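Local coordinates for pentatricopeptide repeat-containing protein 10, chloroplastic (Zea mays, PDB 4M59), which binds specific single-stranded RNA elements between chloroplast genes and blocks exonucleases there, thereby stabilising the mRNAs, at residues 149-154 with 158-163. The protein carries 4 engineered substitutions. Sequence-based numbering, arbitrary orientation.
Sequences DVYGRM and WPRIVA
Tyr151 lays one face of its ring against the side chain of Arg160, and the contact can be followed along the tyrosine from its root. CB of Tyr151 meets CG1 of Ile161 at 3.8 Å, an apolar touch. CG stands anti to the carbonyl carbon (chi1 -83°), which directs the ring toward 158-163. Over the ring face lies CB of Arg160, 3.8 Å from the centroid of the Tyr151 ring and 14° off its normal, a CH-pi contact. On one flank CE2 of Tyr151 approaches the backbone O of Arg160 (3.6 Å), while on the other CE1 is neighboured by Arg160 CD. At the tip, the Tyr151 OH is 3.7 Å from both CG and CD of Arg160. The arginine chain bends at chi3, and its guanidinium plane stands 83° from the ring, so the evidence favours aliphatic packing over a cation-pi stack. Replacing Tyr151 with an alanine would probably strip the arginine methylenes of their aromatic cover and open a gap beside Ile161. No hydrogen bond crosses the contact, which joins helices 141-151 and 158-170 of the predicted third PPR repeat as a helical hairpin. Leu126 of helix 122-132 also touches Tyr151, and Ile161 reaches Val183 of helix 177-188.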
loop_
_atom_site.group_PDB
_atom_site.type_symbol
_atom_site.label_atom_id
_atom_site.label_comp_id
_atom_site.label_asym_id
_atom_site.label_seq_id
_atom_site.Cartn_x
_atom_site.Cartn_y
_atom_site.Cartn_z
ATOM N N ASP A 149 22.608 -9.573 -23.070
ATOM C CA ASP A 149 21.769 -9.282 -21.941
ATOM C C ASP A 149 22.139 -10.182 -20.786
ATOM O O ASP A 149 21.953 -9.820 -19.650
ATOM C CB ASP A 149 20.318 -9.504 -22.331
ATOM C CG ASP A 149 19.363 -8.825 -21.409
ATOM O OD1 ASP A 149 19.782 -7.912 -20.684
ATOM O OD2 ASP A 149 18.183 -9.199 -21.394
ATOM N N VAL A 150 22.670 -11.352 -21.083
ATOM C CA VAL A 150 23.100 -12.269 -20.044
ATOM C C VAL A 150 24.418 -11.818 -19.446
ATOM O O VAL A 150 24.623 -11.887 -18.252
ATOM C CB VAL A 150 23.218 -13.694 -20.581
ATOM C CG1 VAL A 150 23.846 -14.587 -19.569
ATOM C CG2 VAL A 150 21.872 -14.219 -20.928
ATOM N N TYR A 151 25.314 -11.343 -20.303
ATOM C CA TYR A 151 26.598 -10.831 -19.853
ATOM C C TYR A 151 26.381 -9.620 -18.956
ATOM O O TYR A 151 27.131 -9.397 -18.009
ATOM C CB TYR A 151 27.458 -10.426 -21.053
ATOM C CG TYR A 151 28.217 -11.564 -21.695
ATOM C CD1 TYR A 151 28.749 -12.588 -20.931
ATOM C CD2 TYR A 151 28.401 -11.601 -23.069
ATOM C CE1 TYR A 151 29.443 -13.626 -21.521
ATOM C CE2 TYR A 151 29.094 -12.637 -23.663
ATOM C CZ TYR A 151 29.615 -13.646 -22.888
ATOM O OH TYR A 151 30.306 -14.677 -23.478
ATOM N N GLY A 152 25.350 -8.845 -19.267
ATOM C CA GLY A 152 25.097 -7.602 -18.577
ATOM C C GLY A 152 24.455 -7.719 -17.222
ATOM O O GLY A 152 24.353 -6.747 -16.501
ATOM N N ARG A 153 23.991 -8.918 -16.886
ATOM C CA ARG A 153 23.286 -9.131 -15.630
ATOM C C ARG A 153 24.097 -9.990 -14.669
ATOM O O ARG A 153 23.663 -10.280 -13.558
ATOM C CB ARG A 153 21.922 -9.780 -15.884
ATOM C CG ARG A 153 21.202 -9.244 -17.110
ATOM C CD ARG A 153 19.700 -9.440 -16.995
ATOM N NE ARG A 153 18.979 -8.779 -18.080
ATOM C CZ ARG A 153 18.055 -7.842 -17.900
ATOM N NH1 ARG A 153 17.738 -7.449 -16.676
ATOM N NH2 ARG A 153 17.452 -7.298 -18.946
ATOM N N MET A 154 25.287 -10.390 -15.107
ATOM C CA MET A 154 26.151 -11.210 -14.293
ATOM C C MET A 154 27.110 -10.338 -13.532
ATOM O O MET A 154 27.345 -10.545 -12.351
ATOM C CB MET A 154 26.939 -12.175 -15.168
ATOM C CG MET A 154 26.086 -13.163 -15.901
ATOM S SD MET A 154 26.926 -13.993 -17.242
ATOM C CE MET A 154 27.960 -15.093 -16.321
ATOM N N TRP A 158 32.333 -7.007 -18.976
ATOM C CA TRP A 158 32.622 -6.069 -20.040
ATOM C C TRP A 158 33.570 -6.597 -21.119
ATOM O O TRP A 158 33.323 -6.391 -22.297
ATOM C CB TRP A 158 33.116 -4.748 -19.455
ATOM C CG TRP A 158 33.328 -3.685 -20.460
ATOM C CD1 TRP A 158 34.464 -3.001 -20.666
ATOM C CD2 TRP A 158 32.375 -3.178 -21.391
ATOM N NE1 TRP A 158 34.294 -2.101 -21.670
ATOM C CE2 TRP A 158 33.014 -2.190 -22.129
ATOM C CE3 TRP A 158 31.050 -3.468 -21.665
ATOM C CZ2 TRP A 158 32.377 -1.489 -23.131
ATOM C CZ3 TRP A 158 30.425 -2.769 -22.661
ATOM C CH2 TRP A 158 31.086 -1.793 -23.380
ATOM N N PRO A 159 34.649 -7.276 -20.733
ATOM C CA PRO A 159 35.519 -7.777 -21.786
ATOM C C PRO A 159 34.811 -8.765 -22.671
ATOM O O PRO A 159 35.091 -8.840 -23.852
ATOM C CB PRO A 159 36.602 -8.504 -21.013
ATOM C CG PRO A 159 36.648 -7.850 -19.753
ATOM C CD PRO A 159 35.252 -7.499 -19.415
ATOM N N ARG A 160 33.911 -9.546 -22.088
ATOM C CA ARG A 160 33.183 -10.551 -22.846
ATOM C C ARG A 160 32.175 -9.899 -23.777
ATOM O O ARG A 160 31.745 -10.499 -24.759
ATOM C CB ARG A 160 32.487 -11.535 -21.904
ATOM C CG ARG A 160 33.122 -12.916 -21.881
ATOM C CD ARG A 160 32.613 -13.744 -20.714
ATOM N NE ARG A 160 33.212 -13.333 -19.451
ATOM C CZ ARG A 160 32.776 -13.725 -18.255
ATOM N NH1 ARG A 160 33.381 -13.299 -17.156
ATOM N NH2 ARG A 160 31.738 -14.543 -18.164
ATOM N N ILE A 161 31.803 -8.660 -23.470
ATOM C CA ILE A 161 30.874 -7.918 -24.298
ATOM C C ILE A 161 31.593 -7.319 -25.479
ATOM O O ILE A 161 31.149 -7.416 -26.609
ATOM C CB ILE A 161 30.230 -6.807 -23.518
ATOM C CG1 ILE A 161 29.360 -7.410 -22.431
ATOM C CG2 ILE A 161 29.420 -5.957 -24.421
ATOM C CD1 ILE A 161 28.875 -6.447 -21.434
ATOM N N VAL A 162 32.742 -6.708 -25.202
ATOM C CA VAL A 162 33.576 -6.131 -26.246
ATOM C C VAL A 162 34.044 -7.207 -27.221
ATOM O O VAL A 162 34.071 -6.986 -28.431
ATOM C CB VAL A 162 34.806 -5.419 -25.655
ATOM C CG1 VAL A 162 35.702 -4.895 -26.767
ATOM C CG2 VAL A 162 34.373 -4.288 -24.735
ATOM N N ALA A 163 34.408 -8.370 -26.691
ATOM C CA ALA A 163 34.850 -9.469 -27.525
ATOM C C ALA A 163 33.739 -10.052 -28.372
ATOM O O ALA A 163 33.983 -10.497 -29.477
ATOM C CB ALA A 163 35.463 -10.543 -26.686
#